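Local coordinates for protein inositol 2-dehydrogenase/D-chiro-inositol 3-dehydrogenase (Lactobacillus casei, PDB 4MIO) that catalyses the NAD-dependent oxidation of myo-inositol and D-chiro-inositol to their keto forms, 2-keto-myo-inositol and 1-keto-D-chiro-inositol, at residues 71-76 with 94-99; 78-83 with 98-103; 123-128 with 173-178. All coordinates share one frame; numbering follows the deposited sequence.

All three contacts touch the bound dinucleotide: contact 1 along its length, contact 2 at the adenine and the nicotinamide ribose, contact 3 at the carboxamide. Contact 1 pairs two parallel Rossmann strands and the loops that leave them. Contact 2 joins the helix between those strands to the loop that runs on from the second; they share Pro98 and Leu99, and their centres are about 7 Å apart. His79 links them, with NE2 2.8 Å from Ser74 O. Contact 3, its centre about 13 Å from that of contact 1, brings the loop after the next strand against a helix of the C-terminal domain. Thr95 O lies 2.8 Å from Gly124 N, a probable hydrogen bond.

Contact 1: 71-76 with 94-99; sequences FVVSFG and FTEKPL. With NAI (1,4-dihydronicotinamide adenine dinucleotide), chain E.
Phe94 holds CG anti to its backbone N (chi1 -175°), while Phe71 turns CG beside its own N (chi1 -82°), and the two rings meet on one side of the parallel Rossmann sheet. Phe94 CB sits over the centre of the Phe71 ring, 3.9 Å from its centroid, a CH-pi contact. The ring planes are tilted by 27° and offset, with little overlap. The closest side-chain atoms are Phe71 CD2 and Phe94 CD1, at 3.5 Å. Strands 69-72 and 92-95 belong to a beta-alpha-beta unit. Val72 N donates to Phe94 O at 2.8 Å, and Glu96 N donates to Val72 O at 3.1 Å. On the other side of the sheet Val72 and Thr95 lie side by side, with CB of Val72 against OG1 of Thr95, which donates to Glu96 O.

Beyond the strands the loops receive the cofactor. The adenine C8A lies over one face of the Phe75 ring. Glu96 CG packs on Val73 CG1, and the Glu96 chain then bends at chi2. Its OE2 bonds to His17, and its OE1 takes the nicotinamide amide N7N at 3.0 Å. The Lys97-Pro98 peptide is cis, and its oxygen, Lys97 O, accepts from ribose O3D at 3.0 Å.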
loop_
_atom_site.group_PDB
_atom_site.type_symbol
_atom_site.label_atom_id
_atom_site.label_comp_id
_atom_site.label_asym_id
_atom_site.label_seq_id
_atom_site.Cartn_x
_atom_site.Cartn_y
_atom_site.Cartn_z
ATOM N N PHE A 71 -36.912 16.179 -11.311
ATOM C CA PHE A 71 -36.013 15.900 -10.195
ATOM C C PHE A 71 -36.642 16.453 -8.918
ATOM O O PHE A 71 -36.993 17.576 -8.883
ATOM C CB PHE A 71 -34.659 16.542 -10.428
ATOM C CG PHE A 71 -33.740 15.744 -11.322
ATOM C CD1 PHE A 71 -34.063 15.508 -12.617
ATOM C CD2 PHE A 71 -32.543 15.267 -10.864
ATOM C CE1 PHE A 71 -33.241 14.802 -13.420
ATOM C CE2 PHE A 71 -31.738 14.534 -11.684
ATOM C CZ PHE A 71 -32.083 14.304 -12.946
ATOM N N VAL A 72 -36.801 15.608 -7.913
ATOM C CA VAL A 72 -37.383 16.010 -6.644
ATOM C C VAL A 72 -36.237 16.156 -5.639
ATOM O O VAL A 72 -35.681 15.191 -5.226
ATOM C CB VAL A 72 -38.390 15.014 -6.132
ATOM C CG1 VAL A 72 -39.021 15.481 -4.868
ATOM C CG2 VAL A 72 -39.437 14.762 -7.148
ATOM N N VAL A 73 -35.917 17.394 -5.313
ATOM C CA VAL A 73 -34.786 17.721 -4.475
ATOM C C VAL A 73 -35.148 18.700 -3.333
ATOM O O VAL A 73 -34.361 19.478 -2.911
ATOM C CB VAL A 73 -33.620 18.298 -5.298
ATOM C CG1 VAL A 73 -32.302 17.916 -4.667
ATOM C CG2 VAL A 73 -33.685 17.777 -6.719
ATOM N N SER A 74 -36.364 18.551 -2.867
ATOM C CA SER A 74 -36.866 19.330 -1.748
ATOM C C SER A 74 -36.499 18.680 -0.418
ATOM O O SER A 74 -35.768 17.718 -0.395
ATOM C CB SER A 74 -38.364 19.454 -1.921
ATOM O OG SER A 74 -38.977 18.225 -2.028
ATOM N N PHE A 75 -36.995 19.219 0.683
ATOM C CA PHE A 75 -36.828 18.603 1.980
ATOM C C PHE A 75 -37.284 17.159 1.904
ATOM O O PHE A 75 -38.220 16.839 1.212
ATOM C CB PHE A 75 -37.634 19.303 3.081
ATOM C CG PHE A 75 -37.231 20.723 3.358
ATOM C CD1 PHE A 75 -35.984 21.167 3.100
ATOM C CD2 PHE A 75 -38.133 21.619 3.887
ATOM C CE1 PHE A 75 -35.630 22.460 3.338
ATOM C CE2 PHE A 75 -37.771 22.918 4.118
ATOM C CZ PHE A 75 -36.541 23.332 3.862
ATOM N N GLY A 76 -36.602 16.283 2.618
ATOM C CA GLY A 76 -36.954 14.902 2.580
ATOM C C GLY A 76 -38.412 14.633 2.856
ATOM O O GLY A 76 -39.019 13.817 2.234
ATOM N N PHE A 94 -36.911 11.340 -10.925
ATOM C CA PHE A 94 -35.701 11.152 -10.137
ATOM C C PHE A 94 -35.901 11.882 -8.807
ATOM O O PHE A 94 -35.990 13.061 -8.758
ATOM C CB PHE A 94 -34.464 11.707 -10.842
ATOM C CG PHE A 94 -33.153 11.421 -10.112
ATOM C CD1 PHE A 94 -32.731 12.225 -9.083
ATOM C CD2 PHE A 94 -32.381 10.345 -10.445
ATOM C CE1 PHE A 94 -31.584 11.964 -8.424
ATOM C CE2 PHE A 94 -31.218 10.087 -9.751
ATOM C CZ PHE A 94 -30.829 10.897 -8.767
ATOM N N THR A 95 -36.014 11.109 -7.749
ATOM C CA THR A 95 -36.095 11.682 -6.428
ATOM C C THR A 95 -34.817 11.415 -5.647
ATOM O O THR A 95 -34.330 10.330 -5.637
ATOM C CB THR A 95 -37.306 11.185 -5.625
ATOM O OG1 THR A 95 -37.387 11.848 -4.383
ATOM C CG2 THR A 95 -37.266 9.715 -5.424
ATOM N N GLU A 96 -34.320 12.444 -5.018
ATOM C CA GLU A 96 -33.275 12.247 -4.054
ATOM C C GLU A 96 -33.783 11.369 -2.931
ATOM O O GLU A 96 -34.953 11.270 -2.717
ATOM C CB GLU A 96 -32.731 13.585 -3.535
ATOM C CG GLU A 96 -31.540 14.125 -4.293
ATOM C CD GLU A 96 -30.382 13.146 -4.357
ATOM O OE1 GLU A 96 -30.356 12.228 -3.531
ATOM O OE2 GLU A 96 -29.535 13.314 -5.204
ATOM N N LYS A 97 -32.858 10.716 -2.228
ATOM C CA LYS A 97 -33.202 10.050 -0.990
ATOM C C LYS A 97 -33.705 11.097 0.014
ATOM O O LYS A 97 -33.322 12.219 -0.051
ATOM C CB LYS A 97 -32.008 9.289 -0.420
ATOM C CG LYS A 97 -30.763 10.068 -0.404
ATOM C CD LYS A 97 -30.096 10.185 0.921
ATOM C CE LYS A 97 -30.928 10.899 1.913
ATOM N NZ LYS A 97 -30.187 11.746 2.844
ATOM N N PRO A 98 -34.615 10.687 0.903
ATOM C CA PRO A 98 -35.302 9.419 0.938
ATOM C C PRO A 98 -36.505 9.388 -0.043
ATOM O O PRO A 98 -36.902 10.414 -0.470
ATOM C CB PRO A 98 -35.826 9.388 2.352
ATOM C CG PRO A 98 -36.030 10.720 2.669
ATOM C CD PRO A 98 -35.041 11.528 2.013
ATOM N N LEU A 99 -37.028 8.233 -0.327
ATOM C CA LEU A 99 -38.246 8.154 -1.113
ATOM C C LEU A 99 -39.374 8.819 -0.334
ATOM O O LEU A 99 -40.132 9.587 -0.854
ATOM C CB LEU A 99 -38.602 6.725 -1.401
ATOM C CG LEU A 99 -39.887 6.443 -2.173
ATOM C CD1 LEU A 99 -39.771 7.054 -3.534
ATOM C CD2 LEU A 99 -40.170 5.002 -2.242
HETATM P PA NAI E . -31.675 22.340 1.097
HETATM O O1A NAI E . -32.426 22.684 2.269
HETATM O O2A NAI E . -30.542 23.065 0.736
HETATM O O5B NAI E . -32.611 22.497 -0.143
HETATM C C5B NAI E . -33.923 22.106 -0.192
HETATM C C4B NAI E . -34.743 23.072 -1.056
HETATM O O4B NAI E . -36.062 22.615 -1.182
HETATM C C3B NAI E . -34.932 24.429 -0.406
HETATM O O3B NAI E . -34.592 25.417 -1.302
HETATM C C2B NAI E . -36.384 24.481 -0.013
HETATM O O2B NAI E . -36.887 25.792 0.024
HETATM C C1B NAI E . -37.008 23.677 -1.095
HETATM N N9A NAI E . -38.246 23.048 -0.700
HETATM C C8A NAI E . -38.560 22.545 0.456
HETATM N N7A NAI E . -39.746 21.967 0.420
HETATM C C5A NAI E . -40.220 22.125 -0.797
HETATM C C6A NAI E . -41.424 21.774 -1.528
HETATM N N6A NAI E . -42.442 21.129 -0.999
HETATM N N1A NAI E . -41.470 22.101 -2.809
HETATM C C2A NAI E . -40.518 22.740 -3.392
HETATM N N3A NAI E . -39.412 23.107 -2.793
HETATM C C4A NAI E . -39.218 22.815 -1.518
HETATM O O3 NAI E . -31.432 20.773 1.256
HETATM P PN NAI E . -30.542 19.823 0.292
HETATM O O1N NAI E . -29.278 19.515 0.940
HETATM O O2N NAI E . -30.394 20.421 -0.995
HETATM O O5D NAI E . -31.242 18.478 0.255
HETATM C C5D NAI E . -32.333 18.266 -0.601
HETATM C C4D NAI E . -32.612 16.789 -0.714
HETATM O O4D NAI E . -31.467 16.176 -1.253
HETATM C C3D NAI E . -32.813 16.142 0.624
HETATM O O3D NAI E . -33.766 15.137 0.437
HETATM C C2D NAI E . -31.459 15.532 0.916
HETATM O O2D NAI E . -31.681 14.423 1.700
HETATM C C1D NAI E . -31.051 15.091 -0.461
HETATM N N1N NAI E . -29.608 14.902 -0.539
HETATM C C2N NAI E . -29.070 13.770 -0.941
HETATM C C3N NAI E . -27.711 13.561 -0.996
HETATM C C7N NAI E . -27.126 12.239 -1.446
HETATM O O7N NAI E . -26.004 11.985 -1.145
HETATM N N7N NAI E . -27.882 11.431 -2.134
HETATM C C4N NAI E . -26.772 14.665 -0.665
HETATM C C5N NAI E . -27.493 15.846 -0.280
HETATM C C6N NAI E . -28.851 15.896 -0.256
#

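Contact 2: 78-83 with 98-103. With NAI (1,4-dihydronicotinamide adenine dinucleotide), chain E.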
loop_
_atom_site.group_PDB
_atom_site.type_symbol
_atom_site.label_atom_id
_atom_site.label_comp_id
_atom_site.label_asym_id
_atom_site.label_seq_id
_atom_site.Cartn_x
_atom_site.Cartn_y
_atom_site.Cartn_z
ATOM N N ALA A 78 -40.828 16.265 2.174
ATOM C CA ALA A 78 -41.663 16.767 1.098
ATOM C C ALA A 78 -41.672 15.888 -0.156
ATOM O O ALA A 78 -42.374 16.185 -1.085
ATOM C CB ALA A 78 -41.273 18.144 0.729
ATOM N N HIS A 79 -40.902 14.810 -0.155
ATOM C CA HIS A 79 -40.794 13.967 -1.332
ATOM C C HIS A 79 -42.046 13.163 -1.602
ATOM O O HIS A 79 -42.466 13.096 -2.711
ATOM C CB HIS A 79 -39.571 13.046 -1.234
ATOM C CG HIS A 79 -38.253 13.764 -1.202
ATOM N ND1 HIS A 79 -37.060 13.095 -1.150
ATOM C CD2 HIS A 79 -37.941 15.074 -1.211
ATOM C CE1 HIS A 79 -36.080 13.968 -1.153
ATOM N NE2 HIS A 79 -36.585 15.177 -1.171
ATOM N N GLU A 80 -42.610 12.554 -0.566
ATOM C CA GLU A 80 -43.707 11.639 -0.696
ATOM C C GLU A 80 -44.854 12.278 -1.477
ATOM O O GLU A 80 -45.264 11.756 -2.454
ATOM C CB GLU A 80 -44.237 11.150 0.672
ATOM C CG GLU A 80 -45.334 10.138 0.558
ATOM C CD GLU A 80 -46.137 9.985 1.840
ATOM O OE1 GLU A 80 -45.580 10.185 2.916
ATOM O OE2 GLU A 80 -47.307 9.613 1.759
ATOM N N ALA A 81 -45.302 13.422 -0.996
ATOM C CA ALA A 81 -46.418 14.140 -1.604
ATOM C C ALA A 81 -46.122 14.510 -3.027
ATOM O O ALA A 81 -46.950 14.300 -3.873
ATOM C CB ALA A 81 -46.779 15.361 -0.809
ATOM N N THR A 82 -44.931 15.018 -3.278
ATOM C CA THR A 82 -44.537 15.416 -4.621
ATOM C C THR A 82 -44.419 14.213 -5.562
ATOM O O THR A 82 -44.848 14.290 -6.699
ATOM C CB THR A 82 -43.247 16.238 -4.627
ATOM O OG1 THR A 82 -43.455 17.453 -3.951
ATOM C CG2 THR A 82 -42.808 16.557 -6.029
ATOM N N VAL A 83 -43.885 13.114 -5.072
ATOM C CA VAL A 83 -43.773 11.942 -5.871
ATOM C C VAL A 83 -45.129 11.389 -6.281
ATOM O O VAL A 83 -45.341 11.034 -7.420
ATOM C CB VAL A 83 -42.872 10.842 -5.232
ATOM C CG1 VAL A 83 -42.934 9.584 -5.995
ATOM C CG2 VAL A 83 -41.439 11.326 -5.136
ATOM N N PRO A 98 -34.615 10.687 0.903
ATOM C CA PRO A 98 -35.302 9.419 0.938
ATOM C C PRO A 98 -36.505 9.388 -0.043
ATOM O O PRO A 98 -36.902 10.414 -0.470
ATOM C CB PRO A 98 -35.826 9.388 2.352
ATOM C CG PRO A 98 -36.030 10.720 2.669
ATOM C CD PRO A 98 -35.041 11.528 2.013
ATOM N N LEU A 99 -37.028 8.233 -0.327
ATOM C CA LEU A 99 -38.246 8.154 -1.113
ATOM C C LEU A 99 -39.374 8.819 -0.334
ATOM O O LEU A 99 -40.132 9.587 -0.854
ATOM C CB LEU A 99 -38.602 6.725 -1.401
ATOM C CG LEU A 99 -39.887 6.443 -2.173
ATOM C CD1 LEU A 99 -39.771 7.054 -3.534
ATOM C CD2 LEU A 99 -40.170 5.002 -2.242
ATOM N N ALA A 100 -39.404 8.511 0.941
ATOM C CA ALA A 100 -40.323 9.110 1.883
ATOM C C ALA A 100 -39.672 9.035 3.264
ATOM O O ALA A 100 -38.799 8.254 3.479
ATOM C CB ALA A 100 -41.597 8.362 1.883
ATOM N N THR A 101 -40.144 9.864 4.178
ATOM C CA THR A 101 -39.607 9.879 5.535
ATOM C C THR A 101 -40.272 8.889 6.452
ATOM O O THR A 101 -39.843 8.708 7.579
ATOM C CB THR A 101 -39.621 11.250 6.134
ATOM O OG1 THR A 101 -40.941 11.781 6.101
ATOM C CG2 THR A 101 -38.683 12.158 5.429
ATOM N N THR A 102 -41.308 8.229 5.972
ATOM C CA THR A 102 -41.936 7.153 6.682
ATOM C C THR A 102 -42.100 5.959 5.788
ATOM O O THR A 102 -42.264 6.103 4.615
ATOM C CB THR A 102 -43.344 7.560 7.214
ATOM O OG1 THR A 102 -44.226 7.769 6.129
ATOM C CG2 THR A 102 -43.269 8.809 8.025
ATOM N N LEU A 103 -42.070 4.770 6.347
ATOM C CA LEU A 103 -42.261 3.574 5.567
ATOM C C LEU A 103 -43.664 3.515 5.001
ATOM O O LEU A 103 -43.904 2.901 3.999
ATOM C CB LEU A 103 -41.912 2.306 6.365
ATOM C CG LEU A 103 -42.599 2.031 7.695
ATOM C CD1 LEU A 103 -44.011 1.598 7.481
ATOM C CD2 LEU A 103 -41.869 0.969 8.457
HETATM P PA NAI E . -31.675 22.340 1.097
HETATM O O1A NAI E . -32.426 22.684 2.269
HETATM O O2A NAI E . -30.542 23.065 0.736
HETATM O O5B NAI E . -32.611 22.497 -0.143
HETATM C C5B NAI E . -33.923 22.106 -0.192
HETATM C C4B NAI E . -34.743 23.072 -1.056
HETATM O O4B NAI E . -36.062 22.615 -1.182
HETATM C C3B NAI E . -34.932 24.429 -0.406
HETATM O O3B NAI E . -34.592 25.417 -1.302
HETATM C C2B NAI E . -36.384 24.481 -0.013
HETATM O O2B NAI E . -36.887 25.792 0.024
HETATM C C1B NAI E . -37.008 23.677 -1.095
HETATM N N9A NAI E . -38.246 23.048 -0.700
HETATM C C8A NAI E . -38.560 22.545 0.456
HETATM N N7A NAI E . -39.746 21.967 0.420
HETATM C C5A NAI E . -40.220 22.125 -0.797
HETATM C C6A NAI E . -41.424 21.774 -1.528
HETATM N N6A NAI E . -42.442 21.129 -0.999
HETATM N N1A NAI E . -41.470 22.101 -2.809
HETATM C C2A NAI E . -40.518 22.740 -3.392
HETATM N N3A NAI E . -39.412 23.107 -2.793
HETATM C C4A NAI E . -39.218 22.815 -1.518
HETATM O O3 NAI E . -31.432 20.773 1.256
HETATM P PN NAI E . -30.542 19.823 0.292
HETATM O O1N NAI E . -29.278 19.515 0.940
HETATM O O2N NAI E . -30.394 20.421 -0.995
HETATM O O5D NAI E . -31.242 18.478 0.255
HETATM C C5D NAI E . -32.333 18.266 -0.601
HETATM C C4D NAI E . -32.612 16.789 -0.714
HETATM O O4D NAI E . -31.467 16.176 -1.253
HETATM C C3D NAI E . -32.813 16.142 0.624
HETATM O O3D NAI E . -33.766 15.137 0.437
HETATM C C2D NAI E . -31.459 15.532 0.916
HETATM O O2D NAI E . -31.681 14.423 1.700
HETATM C C1D NAI E . -31.051 15.091 -0.461
HETATM N N1N NAI E . -29.608 14.902 -0.539
HETATM C C2N NAI E . -29.070 13.770 -0.941
HETATM C C3N NAI E . -27.711 13.561 -0.996
HETATM C C7N NAI E . -27.126 12.239 -1.446
HETATM O O7N NAI E . -26.004 11.985 -1.145
HETATM N N7N NAI E . -27.882 11.431 -2.134
HETATM C C4N NAI E . -26.772 14.665 -0.665
HETATM C C5N NAI E . -27.493 15.846 -0.280
HETATM C C6N NAI E . -28.851 15.896 -0.256
HETATM O O HOH W 1 -41.461 12.217 2.280
HETATM O O HOH W 2 -43.330 10.380 4.114
#
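His79 ND1 donates to Pro98 O at 2.8 Å, with an N-H...O angle of 160°. The acceptor lies near the plane of the imidazole, at its edge, and the N-H points almost straight down the carbonyl. His79 sets CG beside its backbone N (chi1 -64°), which turns the ring toward the 98-103 loop. Its CB also comes within 3.5 Å of Leu99 O. That carbonyl oxygen is buried by the contact, and no polar atom of the model pairs with it. The other ring nitrogen, NE2, is bonded to Ser74 O. Both nitrogens are therefore held by backbone atoms, which fixes the ring's rotation. Between them, CE1 lies 3.0 Å from ribose O3D of the cofactor.

One residue on, Glu80 CB packs against Ala100 CB at 4.0 Å. From there the Glu80 side chain runs out extended. Two waters fill in the polar links. Water 1 accepts from both Glu80 N and Thr101 N. Water 2 donates to Glu80 OE1 at 2.6 Å and takes a weak bond from Thr101 N. The other carboxylate oxygen, OE2, forms a salt bridge with Arg108. Thr102 is the N-cap of helix 103-113, where its OG1 accepts from Gly105 N.

The contact thus ties the first turn of helix 79-86 to the loop between strand 92-95 and helix 103-113. On the sheet, Val72 of strand 69-72 touches both His79 and Thr82. Leu99 packs on helix 103-113 and reaches Ala304 at the start of helix 304-323.

Contact 3: 123-128 with 173-178. With NAI (1,4-dihydronicotinamide adenine dinucleotide), chain E.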
loop_
_atom_site.group_PDB
_atom_site.type_symbol
_atom_site.label_atom_id
_atom_site.label_comp_id
_atom_site.label_asym_id
_atom_site.label_seq_id
_atom_site.Cartn_x
_atom_site.Cartn_y
_atom_site.Cartn_z
ATOM N N VAL A 123 -34.438 6.476 -7.392
ATOM C CA VAL A 123 -34.081 7.122 -6.132
ATOM C C VAL A 123 -32.561 7.365 -6.071
ATOM O O VAL A 123 -31.823 6.541 -6.475
ATOM C CB VAL A 123 -34.538 6.298 -4.937
ATOM C CG1 VAL A 123 -34.269 7.020 -3.645
ATOM C CG2 VAL A 123 -36.016 5.980 -5.062
ATOM N N GLY A 124 -32.167 8.516 -5.576
ATOM C CA GLY A 124 -30.778 8.930 -5.603
ATOM C C GLY A 124 -29.755 8.285 -4.670
ATOM O O GLY A 124 -28.954 8.966 -4.081
ATOM N N PHE A 125 -29.776 6.977 -4.593
ATOM C CA PHE A 125 -28.744 6.244 -3.864
ATOM C C PHE A 125 -27.490 6.081 -4.746
ATOM O O PHE A 125 -27.344 5.101 -5.414
ATOM C CB PHE A 125 -29.258 4.892 -3.363
ATOM C CG PHE A 125 -30.298 4.983 -2.262
ATOM C CD1 PHE A 125 -30.015 5.573 -1.077
ATOM C CD2 PHE A 125 -31.543 4.448 -2.444
ATOM C CE1 PHE A 125 -30.961 5.642 -0.073
ATOM C CE2 PHE A 125 -32.492 4.530 -1.443
ATOM C CZ PHE A 125 -32.197 5.133 -0.277
ATOM N N MET A 126 -26.604 7.046 -4.695
ATOM C CA MET A 126 -25.479 7.090 -5.611
ATOM C C MET A 126 -24.360 6.095 -5.367
ATOM O O MET A 126 -23.566 5.899 -6.220
ATOM C CB MET A 126 -24.909 8.492 -5.698
ATOM C CG MET A 126 -23.971 8.852 -4.579
ATOM S SD MET A 126 -24.747 8.915 -2.967
ATOM C CE MET A 126 -23.292 9.206 -1.925
ATOM N N ARG A 127 -24.322 5.484 -4.196
ATOM C CA ARG A 127 -23.237 4.557 -3.893
ATOM C C ARG A 127 -23.078 3.455 -4.932
ATOM O O ARG A 127 -22.000 3.026 -5.207
ATOM C CB ARG A 127 -23.375 3.914 -2.507
ATOM C CG ARG A 127 -23.205 4.833 -1.328
ATOM C CD ARG A 127 -21.779 5.090 -0.988
ATOM N NE ARG A 127 -21.645 5.773 0.277
ATOM C CZ ARG A 127 -21.491 5.158 1.423
ATOM N NH1 ARG A 127 -21.422 3.854 1.476
ATOM N NH2 ARG A 127 -21.386 5.854 2.517
ATOM N N ARG A 128 -24.197 3.034 -5.487
ATOM C CA ARG A 128 -24.196 1.940 -6.409
ATOM C C ARG A 128 -23.457 2.283 -7.705
ATOM O O ARG A 128 -23.155 1.426 -8.450
ATOM C CB ARG A 128 -25.644 1.530 -6.744
ATOM C CG ARG A 128 -26.448 1.026 -5.587
ATOM C CD ARG A 128 -27.717 0.362 -6.072
ATOM N NE ARG A 128 -28.644 0.067 -4.991
ATOM C CZ ARG A 128 -29.699 -0.693 -5.133
ATOM N NH1 ARG A 128 -29.938 -1.258 -6.283
ATOM N NH2 ARG A 128 -30.497 -0.902 -4.132
ATOM N N THR A 173 -26.829 9.411 6.893
ATOM C CA THR A 173 -25.510 8.848 6.866
ATOM C C THR A 173 -25.547 7.331 6.611
ATOM O O THR A 173 -25.198 6.895 5.567
ATOM C CB THR A 173 -24.729 9.268 8.149
ATOM O OG1 THR A 173 -24.606 10.684 8.189
ATOM C CG2 THR A 173 -23.349 8.679 8.173
ATOM N N LEU A 174 -26.012 6.557 7.584
ATOM C CA LEU A 174 -26.084 5.107 7.453
ATOM C C LEU A 174 -26.986 4.673 6.286
ATOM O O LEU A 174 -26.864 3.610 5.792
ATOM C CB LEU A 174 -26.574 4.444 8.769
ATOM C CG LEU A 174 -26.571 2.929 8.824
ATOM C CD1 LEU A 174 -25.180 2.359 8.736
ATOM C CD2 LEU A 174 -27.255 2.458 10.049
ATOM N N ILE A 175 -27.881 5.557 5.901
ATOM C CA ILE A 175 -28.833 5.248 4.843
ATOM C C ILE A 175 -28.124 4.765 3.579
ATOM O O ILE A 175 -28.628 3.942 2.872
ATOM C CB ILE A 175 -29.761 6.444 4.539
ATOM C CG1 ILE A 175 -31.009 5.985 3.763
ATOM C CG2 ILE A 175 -29.018 7.539 3.834
ATOM C CD1 ILE A 175 -31.898 5.150 4.539
ATOM N N HIS A 176 -26.939 5.269 3.355
ATOM C CA HIS A 176 -26.178 4.867 2.201
ATOM C C HIS A 176 -25.727 3.392 2.258
ATOM O O HIS A 176 -25.832 2.674 1.316
ATOM C CB HIS A 176 -24.998 5.816 2.000
ATOM C CG HIS A 176 -25.412 7.190 1.606
ATOM N ND1 HIS A 176 -25.856 7.487 0.345
ATOM C CD2 HIS A 176 -25.490 8.334 2.307
ATOM C CE1 HIS A 176 -26.176 8.756 0.292
ATOM N NE2 HIS A 176 -25.945 9.296 1.462
ATOM N N GLU A 177 -25.265 2.988 3.429
ATOM C CA GLU A 177 -24.951 1.609 3.670
ATOM C C GLU A 177 -26.211 0.742 3.670
ATOM O O GLU A 177 -26.177 -0.365 3.233
ATOM C CB GLU A 177 -24.181 1.435 4.991
ATOM C CG GLU A 177 -22.714 1.841 4.938
ATOM C CD GLU A 177 -22.443 3.346 4.914
ATOM O OE1 GLU A 177 -23.262 4.102 5.403
ATOM O OE2 GLU A 177 -21.406 3.725 4.387
ATOM N N ILE A 178 -27.284 1.284 4.185
ATOM C CA ILE A 178 -28.555 0.576 4.197
ATOM C C ILE A 178 -29.023 0.211 2.774
ATOM O O ILE A 178 -29.430 -0.898 2.541
ATOM C CB ILE A 178 -29.635 1.376 4.945
ATOM C CG1 ILE A 178 -29.432 1.268 6.469
ATOM C CG2 ILE A 178 -31.024 0.893 4.536
ATOM C CD1 ILE A 178 -30.268 2.188 7.274
HETATM P PA NAI E . -31.675 22.340 1.097
HETATM O O1A NAI E . -32.426 22.684 2.269
HETATM O O2A NAI E . -30.542 23.065 0.736
HETATM O O5B NAI E . -32.611 22.497 -0.143
HETATM C C5B NAI E . -33.923 22.106 -0.192
HETATM C C4B NAI E . -34.743 23.072 -1.056
HETATM O O4B NAI E . -36.062 22.615 -1.182
HETATM C C3B NAI E . -34.932 24.429 -0.406
HETATM O O3B NAI E . -34.592 25.417 -1.302
HETATM C C2B NAI E . -36.384 24.481 -0.013
HETATM O O2B NAI E . -36.887 25.792 0.024
HETATM C C1B NAI E . -37.008 23.677 -1.095
HETATM N N9A NAI E . -38.246 23.048 -0.700
HETATM C C8A NAI E . -38.560 22.545 0.456
HETATM N N7A NAI E . -39.746 21.967 0.420
HETATM C C5A NAI E . -40.220 22.125 -0.797
HETATM C C6A NAI E . -41.424 21.774 -1.528
HETATM N N6A NAI E . -42.442 21.129 -0.999
HETATM N N1A NAI E . -41.470 22.101 -2.809
HETATM C C2A NAI E . -40.518 22.740 -3.392
HETATM N N3A NAI E . -39.412 23.107 -2.793
HETATM C C4A NAI E . -39.218 22.815 -1.518
HETATM O O3 NAI E . -31.432 20.773 1.256
HETATM P PN NAI E . -30.542 19.823 0.292
HETATM O O1N NAI E . -29.278 19.515 0.940
HETATM O O2N NAI E . -30.394 20.421 -0.995
HETATM O O5D NAI E . -31.242 18.478 0.255
HETATM C C5D NAI E . -32.333 18.266 -0.601
HETATM C C4D NAI E . -32.612 16.789 -0.714
HETATM O O4D NAI E . -31.467 16.176 -1.253
HETATM C C3D NAI E . -32.813 16.142 0.624
HETATM O O3D NAI E . -33.766 15.137 0.437
HETATM C C2D NAI E . -31.459 15.532 0.916
HETATM O O2D NAI E . -31.681 14.423 1.700
HETATM C C1D NAI E . -31.051 15.091 -0.461
HETATM N N1N NAI E . -29.608 14.902 -0.539
HETATM C C2N NAI E . -29.070 13.770 -0.941
HETATM C C3N NAI E . -27.711 13.561 -0.996
HETATM C C7N NAI E . -27.126 12.239 -1.446
HETATM O O7N NAI E . -26.004 11.985 -1.145
HETATM N N7N NAI E . -27.882 11.431 -2.134
HETATM C C4N NAI E . -26.772 14.665 -0.665
HETATM C C5N NAI E . -27.493 15.846 -0.280
HETATM C C6N NAI E . -28.851 15.896 -0.256
HETATM O O HOH W 3 -26.286 5.697 -1.898
#
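The loop after strand 121-123 of the Rossmann domain meets helix 168-185 of the C-terminal domain here, beside the nicotinamide end of the cofactor. Arg127 and His176 pack at the middle of the contact. His176 CB lies over the centre of one face of the guanidinium, 3.6 Å from Arg127 CZ. A bend at chi2 (-81°) helps carry the Arg127 chain across the histidine to Glu177. Both NH1 and NH2 of Arg127 grip the single oxygen OE2 of Glu177, the NH2 bond being 2.8 Å. They reach it from above the same face of the carboxylate, while the oxygen lies in the guanidinium plane. Glu177 OE1 is held by His155, and Arg127 NH1 also pairs with Glu180. With an alanine in place of Arg127 the guanidinium is gone, which is likely to leave Glu177 OE2 without its charged mate and His176 CB without its cover.

Met126 SD approaches the His176 ring obliquely, 3.6 Å from CE1. Phe125 CE1 touches Ile175 CG1 at 3.9 Å, the methylene coming at the ring edge. Water 3 accepts from Arg127 N and bonds His176 ND1 at 2.9 Å. Gly124 O takes a weak bond from carboxamide N7N at 3.3 Å. His176 CE1 is 3.5 Å from O7N of the same group. These salt bridges cross the domain boundary, and Glu177 and Glu180 probably balance the buried arginine charge.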